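Local coordinates for serine protease MT3772 (Mycobacterium tuberculosis, PDB 3K6Z), which probably works as a trypsin-like serine endopeptidase that helps the bacterium withstand oxidative and acid stress, at residues Arg51-Ala56 with Val85-Leu90; Thr125-Arg130 with Ile156-Glu161. All coordinates share one frame; numbering follows the deposited sequence.

Contact 1 of 2, residues Arg51-Ala56 with Val85-Leu90; sequences RVMTNA and VDVAIL
Val52 and Thr54 pair with Leu90 and Ala88 through four backbone hydrogen bonds, holding strands 51-55 and 87-90 antiparallel at an angle of 155°, their axes 4.5 Å apart at closest approach. They are neighbours in the first of the two six-stranded barrels of the chymotrypsin-like fold. The shortest bond runs from Leu90 N to Val52 O, at 2.7 Å and lying in the carbonyl plane. A fifth bond, Ala56 N to Asp86 O, joins the two segments beyond the four paired bonds; its donor stands well above the carbonyl plane.

Met53 and Ile89 share one face. The thioether chain runs out from the backbone with CG anti to N (chi1 -177°) and bends only at its last torsion, so that CE comes to 3.6 Å from Ile89 CD1. Flexible, unbranched methionine can thread between its neighbours here; it also meets Leu203 of helix 196-205. Val52, Thr54, Ala88 and Leu90 lie on the other face. Thr54 CG2 rests 3.9 Å from Leu90 CG, while OG1 bonds to Thr43 O of the neighbouring strand 41-48, so one buried, branched residue serves the apolar filling and still has its hydroxyl satisfied.

At the end of the pairing the segments reach the predicted catalytic residues, His57 directly after Ala56, and Asp86. In this inactive form, Asp86 OD1 forms a salt bridge with Arg151. Asn55 N-caps helix 56-59 with OD1 on His57 N, and its ND2 donates to Tyr143 O of the second subunit and bonds to Ser165 OG. Alanine suits position 56 because the backbones come close: its CB lies 3.3 Å from Val85 O and 4.4 Å from Ala88 CB.

Contact 2 of 2, residues Thr125-Arg130 with Ile156-Glu161; sequences TATPAR and IRADVE
Arg130 and Arg157 face each other as a hydrogen-bonded antiparallel pair. Arg157 N reaches Arg130 O at 2.8 Å, nearly along the C=O axis, whereas the return bond from Arg130 N to Arg157 O is more bent (N-H...O 145°). Their side chains start on the same face, but the paired backbones and first carbons make the contact, Arg157 CB lying 3.9 Å from Arg130 O; the guanidinium groups then lead away. Arg130 NH1 bonds to Gly110 O and forms a salt bridge with Asp112, while Arg157 NH1 bonds to Val6 O. Long chains with several N-H groups suit this face, where the N-terminal residues Val6 and Ser8 supply carbonyl acceptors.

These strands are the two arms of a long beta hairpin in the second barrel of the chymotrypsin-like fold. On the opposite face Ala129 CB and Ala158 CB meet at 3.6 Å; beyond them the arms part as the second turns at Asp159, the centre of an inverse gamma turn.

Thr127 uses both branches where the arms diverge. A chi1 of -59° sets OG1 beside the backbone N and turns CG2 anti to it, 3.7 Å from Asp159 O, while OG1 shares a water with that same oxygen. A second water accepts from Asp159 N and donates to Pro128 O, its oxygen 2.7 Å from that atom.

From the N terminus, the chain first passes strands 26-31 and 41-48, then contact 1 closes a loop of 28 residues that holds the rest of helix 56-59 and strands 65-68 and 73-80, joining two neighbouring strands of the first barrel. Contact 2 follows later in series and closes the hairpin of strands 125-142 and 150-158 in the second barrel, so the two loops neither nest nor cross. Their centres lie about 20 Å apart, on opposite sides of the chain's centre. The segment 156-161 leads on to Ser165, whereas Asp86 lies in contact 1 and His57 directly follows its first segment; the predicted catalytic residues are thus supplied by both barrels.

Contact 1 of 2, residues Arg51-Ala56 with Val85-Leu90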
ATOM      1  N   ARG A  51     -14.449 -20.075 -11.901  1.00 13.93           N
ATOM      2  CA  ARG A  51     -13.966 -19.093 -10.918  1.00 13.72           C
ATOM      3  C   ARG A  51     -12.447 -19.134 -10.831  1.00 13.40           C
ATOM      4  O   ARG A  51     -11.848 -20.200 -10.630  1.00 13.30           O
ATOM      5  CB  ARG A  51     -14.583 -19.335  -9.536  1.00 13.67           C
ATOM      6  CG  ARG A  51     -16.105 -19.120  -9.448  1.00 14.90           C
ATOM      7  CD  ARG A  51     -16.489 -17.675  -9.743  1.00 17.59           C
ATOM      8  NE  ARG A  51     -17.933 -17.440  -9.687  1.00 19.11           N
ATOM      9  CZ  ARG A  51     -18.772 -17.585 -10.712  1.00 19.94           C
ATOM     10  NH1 ARG A  51     -18.334 -17.984 -11.902  1.00 18.75           N
ATOM     11  NH2 ARG A  51     -20.064 -17.332 -10.542  1.00 21.18           N
ATOM     12  N   VAL A  52     -11.845 -17.954 -10.961  1.00 12.76           N
ATOM     13  CA  VAL A  52     -10.408 -17.764 -10.999  1.00 12.34           C
ATOM     14  C   VAL A  52      -9.977 -16.823  -9.865  1.00 12.60           C
ATOM     15  O   VAL A  52     -10.500 -15.704  -9.742  1.00 12.59           O
ATOM     16  CB  VAL A  52      -9.974 -17.169 -12.359  1.00 12.23           C
ATOM     17  CG1 VAL A  52      -8.499 -16.773 -12.359  1.00 11.91           C
ATOM     18  CG2 VAL A  52     -10.243 -18.178 -13.483  1.00 12.38           C
ATOM     19  N   MET A  53      -9.029 -17.277  -9.046  1.00 12.55           N
ATOM     20  CA  MET A  53      -8.413 -16.396  -8.054  1.00 12.75           C
ATOM     21  C   MET A  53      -7.212 -15.684  -8.650  1.00 12.88           C
ATOM     22  O   MET A  53      -6.431 -16.274  -9.400  1.00 12.89           O
ATOM     23  CB  MET A  53      -7.989 -17.165  -6.814  1.00 12.75           C
ATOM     24  CG  MET A  53      -7.407 -16.249  -5.739  1.00 15.31           C
ATOM     25  SD  MET A  53      -7.097 -17.142  -4.220  1.00 17.12           S
ATOM     26  CE  MET A  53      -8.773 -17.328  -3.620  1.00 17.61           C
ATOM     27  N   THR A  54      -7.068 -14.409  -8.311  1.00 12.35           N
ATOM     28  CA  THR A  54      -5.934 -13.624  -8.776  1.00 12.89           C
ATOM     29  C   THR A  54      -5.584 -12.535  -7.763  1.00 13.32           C
ATOM     30  O   THR A  54      -6.157 -12.493  -6.683  1.00 12.74           O
ATOM     31  CB  THR A  54      -6.195 -13.029 -10.194  1.00 12.19           C
ATOM     32  OG1 THR A  54      -4.996 -12.401 -10.682  1.00 12.76           O
ATOM     33  CG2 THR A  54      -7.369 -12.016 -10.182  1.00 14.12           C
ATOM     34  N   ASN A  55      -4.619 -11.700  -8.132  1.00 14.54           N
ATOM     35  CA  ASN A  55      -4.177 -10.534  -7.355  1.00 15.56           C
ATOM     36  C   ASN A  55      -5.202  -9.407  -7.514  1.00 15.53           C
ATOM     37  O   ASN A  55      -5.530  -9.015  -8.632  1.00 15.09           O
ATOM     38  CB  ASN A  55      -2.787 -10.107  -7.878  1.00 16.42           C
ATOM     39  CG  ASN A  55      -2.294  -8.784  -7.293  1.00 19.01           C
ATOM     40  OD1 ASN A  55      -2.692  -8.382  -6.199  1.00 19.46           O
ATOM     41  ND2 ASN A  55      -1.394  -8.107  -8.031  1.00 21.31           N
ATOM     42  N   ALA A  56      -5.721  -8.893  -6.395  1.00 15.86           N
ATOM     43  CA  ALA A  56      -6.645  -7.755  -6.435  1.00 16.72           C
ATOM     44  C   ALA A  56      -6.082  -6.577  -7.236  1.00 17.11           C
ATOM     45  O   ALA A  56      -6.815  -5.898  -7.942  1.00 17.80           O
ATOM     46  CB  ALA A  56      -7.006  -7.307  -5.010  1.00 16.78           C
ATOM     47  N   VAL A  85      -8.518  -6.214   0.719  1.00 14.45           N
ATOM     48  CA  VAL A  85      -8.198  -7.631   0.490  1.00 14.39           C
ATOM     49  C   VAL A  85      -7.250  -7.785  -0.711  1.00 14.59           C
ATOM     50  O   VAL A  85      -7.456  -7.150  -1.747  1.00 15.15           O
ATOM     51  CB  VAL A  85      -9.513  -8.460   0.328  1.00 14.54           C
ATOM     52  CG1 VAL A  85      -9.233  -9.877  -0.131  1.00 14.26           C
ATOM     53  CG2 VAL A  85     -10.282  -8.486   1.658  1.00 14.30           C
ATOM     54  N   ASP A  86      -6.221  -8.626  -0.564  1.00 14.79           N
ATOM     55  CA  ASP A  86      -5.133  -8.746  -1.559  1.00 15.17           C
ATOM     56  C   ASP A  86      -5.463  -9.628  -2.764  1.00 15.70           C
ATOM     57  O   ASP A  86      -4.764  -9.576  -3.792  1.00 15.75           O
ATOM     58  CB  ASP A  86      -3.873  -9.317  -0.908  1.00 15.73           C
ATOM     59  CG  ASP A  86      -3.277  -8.399   0.134  1.00 16.30           C
ATOM     60  OD1 ASP A  86      -3.008  -8.893   1.253  1.00 18.11           O
ATOM     61  OD2 ASP A  86      -3.089  -7.199  -0.163  1.00 18.39           O
ATOM     62  N   VAL A  87      -6.492 -10.457  -2.613  1.00 15.09           N
ATOM     63  CA  VAL A  87      -6.920 -11.355  -3.675  1.00 15.12           C
ATOM     64  C   VAL A  87      -8.313 -11.004  -4.173  1.00 14.84           C
ATOM     65  O   VAL A  87      -9.141 -10.444  -3.440  1.00 14.35           O
ATOM     66  CB  VAL A  87      -6.903 -12.844  -3.242  1.00 15.49           C
ATOM     67  CG1 VAL A  87      -5.483 -13.300  -2.908  1.00 14.76           C
ATOM     68  CG2 VAL A  87      -7.868 -13.103  -2.075  1.00 15.27           C
ATOM     69  N   ALA A  88      -8.570 -11.357  -5.426  1.00 14.09           N
ATOM     70  CA  ALA A  88      -9.869 -11.157  -6.014  1.00 13.45           C
ATOM     71  C   ALA A  88     -10.299 -12.447  -6.694  1.00 13.46           C
ATOM     72  O   ALA A  88      -9.465 -13.298  -7.013  1.00 13.12           O
ATOM     73  CB  ALA A  88      -9.831 -10.016  -7.006  1.00 13.93           C
ATOM     74  N   ILE A  89     -11.605 -12.581  -6.885  1.00 13.01           N
ATOM     75  CA  ILE A  89     -12.162 -13.738  -7.578  1.00 12.90           C
ATOM     76  C   ILE A  89     -12.807 -13.235  -8.862  1.00 12.94           C
ATOM     77  O   ILE A  89     -13.580 -12.276  -8.828  1.00 12.05           O
ATOM     78  CB  ILE A  89     -13.222 -14.467  -6.718  1.00 13.31           C
ATOM     79  CG1 ILE A  89     -12.697 -14.768  -5.305  1.00 13.55           C
ATOM     80  CG2 ILE A  89     -13.702 -15.758  -7.411  1.00 13.05           C
ATOM     81  CD1 ILE A  89     -11.473 -15.648  -5.249  1.00 16.92           C
ATOM     82  N   LEU A  90     -12.479 -13.890  -9.982  1.00 12.44           N
ATOM     83  CA  LEU A  90     -13.042 -13.567 -11.295  1.00 13.11           C
ATOM     84  C   LEU A  90     -14.054 -14.625 -11.716  1.00 13.03           C
ATOM     85  O   LEU A  90     -13.821 -15.816 -11.508  1.00 12.99           O
ATOM     86  CB  LEU A  90     -11.934 -13.482 -12.360  1.00 12.96           C
ATOM     87  CG  LEU A  90     -10.724 -12.579 -12.093  1.00 14.40           C
ATOM     88  CD1 LEU A  90      -9.767 -12.653 -13.274  1.00 15.12           C
ATOM     89  CD2 LEU A  90     -11.200 -11.149 -11.869  1.00 15.41           C
TER

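Contact 2 of 2, residues Thr125-Arg130 with Ile156-Glu161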
ATOM      1  N   THR A 125       5.315 -19.936 -17.640  1.00 16.68           N
ATOM      2  CA  THR A 125       6.578 -20.471 -17.138  1.00 16.95           C
ATOM      3  C   THR A 125       6.467 -20.953 -15.697  1.00 15.95           C
ATOM      4  O   THR A 125       5.803 -20.327 -14.861  1.00 15.41           O
ATOM      5  CB  THR A 125       7.809 -19.506 -17.313  1.00 17.50           C
ATOM      6  OG1 THR A 125       8.255 -19.019 -16.044  1.00 20.99           O
ATOM      7  CG2 THR A 125       7.530 -18.355 -18.266  1.00 17.51           C
ATOM      8  N   ALA A 126       7.115 -22.083 -15.440  1.00 15.40           N
ATOM      9  CA  ALA A 126       7.248 -22.634 -14.106  1.00 14.88           C
ATOM     10  C   ALA A 126       8.588 -22.179 -13.562  1.00 14.55           C
ATOM     11  O   ALA A 126       9.646 -22.465 -14.148  1.00 14.50           O
ATOM     12  CB  ALA A 126       7.173 -24.151 -14.140  1.00 14.77           C
ATOM     13  N   THR A 127       8.531 -21.460 -12.447  1.00 13.83           N
ATOM     14  CA  THR A 127       9.731 -20.931 -11.797  1.00 13.35           C
ATOM     15  C   THR A 127      10.045 -21.784 -10.570  1.00 13.22           C
ATOM     16  O   THR A 127       9.284 -21.774  -9.603  1.00 12.98           O
ATOM     17  CB  THR A 127       9.538 -19.453 -11.402  1.00 13.38           C
ATOM     18  OG1 THR A 127       9.239 -18.691 -12.575  1.00 13.64           O
ATOM     19  CG2 THR A 127      10.801 -18.891 -10.759  1.00 13.51           C
ATOM     20  N   PRO A 128      11.156 -22.550 -10.617  1.00 13.36           N
ATOM     21  CA  PRO A 128      11.558 -23.378  -9.481  1.00 13.14           C
ATOM     22  C   PRO A 128      11.704 -22.522  -8.239  1.00 13.02           C
ATOM     23  O   PRO A 128      12.223 -21.406  -8.312  1.00 12.94           O
ATOM     24  CB  PRO A 128      12.936 -23.901  -9.904  1.00 13.05           C
ATOM     25  CG  PRO A 128      12.881 -23.917 -11.374  1.00 14.01           C
ATOM     26  CD  PRO A 128      12.112 -22.674 -11.734  1.00 13.59           C
ATOM     27  N   ALA A 129      11.248 -23.038  -7.107  1.00 12.57           N
ATOM     28  CA  ALA A 129      11.326 -22.280  -5.870  1.00 12.42           C
ATOM     29  C   ALA A 129      11.607 -23.181  -4.676  1.00 12.67           C
ATOM     30  O   ALA A 129      11.538 -24.413  -4.782  1.00 12.38           O
ATOM     31  CB  ALA A 129      10.039 -21.491  -5.660  1.00 12.02           C
ATOM     32  N   ARG A 130      11.930 -22.556  -3.545  1.00 12.38           N
ATOM     33  CA  ARG A 130      12.119 -23.267  -2.291  1.00 12.80           C
ATOM     34  C   ARG A 130      11.594 -22.417  -1.142  1.00 12.75           C
ATOM     35  O   ARG A 130      11.816 -21.211  -1.114  1.00 13.02           O
ATOM     36  CB  ARG A 130      13.598 -23.599  -2.072  1.00 12.86           C
ATOM     37  CG  ARG A 130      13.828 -24.679  -1.019  1.00 13.26           C
ATOM     38  CD  ARG A 130      15.301 -25.014  -0.811  1.00 13.15           C
ATOM     39  NE  ARG A 130      15.930 -25.604  -1.994  1.00 12.28           N
ATOM     40  CZ  ARG A 130      15.841 -26.886  -2.346  1.00 13.13           C
ATOM     41  NH1 ARG A 130      15.137 -27.751  -1.621  1.00 12.58           N
ATOM     42  NH2 ARG A 130      16.457 -27.304  -3.442  1.00 14.12           N
ATOM     43  N   ILE A 156       9.955 -17.108  -0.048  1.00 13.12           N
ATOM     44  CA  ILE A 156      10.492 -18.176  -0.883  1.00 13.75           C
ATOM     45  C   ILE A 156      11.776 -17.718  -1.562  1.00 13.77           C
ATOM     46  O   ILE A 156      12.007 -16.519  -1.735  1.00 13.52           O
ATOM     47  CB  ILE A 156       9.466 -18.650  -1.949  1.00 13.49           C
ATOM     48  CG1 ILE A 156       9.120 -17.511  -2.929  1.00 13.80           C
ATOM     49  CG2 ILE A 156       8.207 -19.226  -1.275  1.00 13.71           C
ATOM     50  CD1 ILE A 156       8.279 -17.951  -4.151  1.00 13.78           C
ATOM     51  N   ARG A 157      12.614 -18.683  -1.928  1.00 14.15           N
ATOM     52  CA  ARG A 157      13.715 -18.411  -2.822  1.00 14.45           C
ATOM     53  C   ARG A 157      13.277 -18.759  -4.241  1.00 14.83           C
ATOM     54  O   ARG A 157      12.978 -19.919  -4.537  1.00 15.12           O
ATOM     55  CB  ARG A 157      14.950 -19.220  -2.433  1.00 14.28           C
ATOM     56  CG  ARG A 157      16.076 -19.012  -3.401  1.00 14.14           C
ATOM     57  CD  ARG A 157      17.385 -19.492  -2.851  1.00 14.82           C
ATOM     58  NE  ARG A 157      18.441 -19.211  -3.811  1.00 15.53           N
ATOM     59  CZ  ARG A 157      19.730 -19.435  -3.601  1.00 16.60           C
ATOM     60  NH1 ARG A 157      20.138 -19.953  -2.451  1.00 15.88           N
ATOM     61  NH2 ARG A 157      20.611 -19.144  -4.549  1.00 17.94           N
ATOM     62  N   ALA A 158      13.254 -17.750  -5.113  1.00 15.78           N
ATOM     63  CA  ALA A 158      12.758 -17.896  -6.485  1.00 16.71           C
ATOM     64  C   ALA A 158      13.005 -16.651  -7.331  1.00 17.35           C
ATOM     65  O   ALA A 158      13.020 -15.533  -6.817  1.00 17.45           O
ATOM     66  CB  ALA A 158      11.266 -18.215  -6.477  1.00 16.96           C
ATOM     67  N   ASP A 159      13.163 -16.853  -8.637  1.00 18.13           N
ATOM     68  CA  ASP A 159      13.273 -15.743  -9.582  1.00 19.31           C
ATOM     69  C   ASP A 159      11.893 -15.216  -9.982  1.00 19.20           C
ATOM     70  O   ASP A 159      11.506 -15.313 -11.149  1.00 19.49           O
ATOM     71  CB  ASP A 159      14.024 -16.183 -10.838  1.00 19.85           C
ATOM     72  CG  ASP A 159      15.524 -16.292 -10.632  1.00 21.79           C
ATOM     73  OD1 ASP A 159      16.060 -15.672  -9.691  1.00 25.18           O
ATOM     74  OD2 ASP A 159      16.169 -16.994 -11.440  1.00 24.47           O
ATOM     75  N   VAL A 160      11.163 -14.652  -9.019  1.00 19.41           N
ATOM     76  CA  VAL A 160       9.820 -14.123  -9.280  1.00 19.06           C
ATOM     77  C   VAL A 160       9.845 -12.859 -10.142  1.00 18.96           C
ATOM     78  O   VAL A 160      10.872 -12.189 -10.258  1.00 19.12           O
ATOM     79  CB  VAL A 160       8.984 -13.879  -7.975  1.00 18.97           C
ATOM     80  CG1 VAL A 160       8.388 -15.193  -7.465  1.00 19.64           C
ATOM     81  CG2 VAL A 160       9.811 -13.187  -6.905  1.00 19.49           C
ATOM     82  N   GLU A 161       8.704 -12.554 -10.749  1.00 18.48           N
ATOM     83  CA  GLU A 161       8.540 -11.380 -11.594  1.00 18.15           C
ATOM     84  C   GLU A 161       7.086 -10.924 -11.453  1.00 17.64           C
ATOM     85  O   GLU A 161       6.206 -11.744 -11.176  1.00 17.88           O
ATOM     86  CB  GLU A 161       8.887 -11.733 -13.040  1.00 18.26           C
ATOM     87  CG  GLU A 161       9.273 -10.559 -13.914  1.00 19.14           C
ATOM     88  CD  GLU A 161       8.089  -9.922 -14.626  1.00 19.76           C
ATOM     89  OE1 GLU A 161       7.098 -10.623 -14.915  1.00 19.28           O
ATOM     90  OE2 GLU A 161       8.160  -8.714 -14.911  1.00 22.01           O
TER
HETATM   91  O   HOH W   1       9.254 -16.009 -12.580  1.00 28.32           O
HETATM   92  O   HOH W   2      13.822 -19.588  -9.604  1.00 28.59           O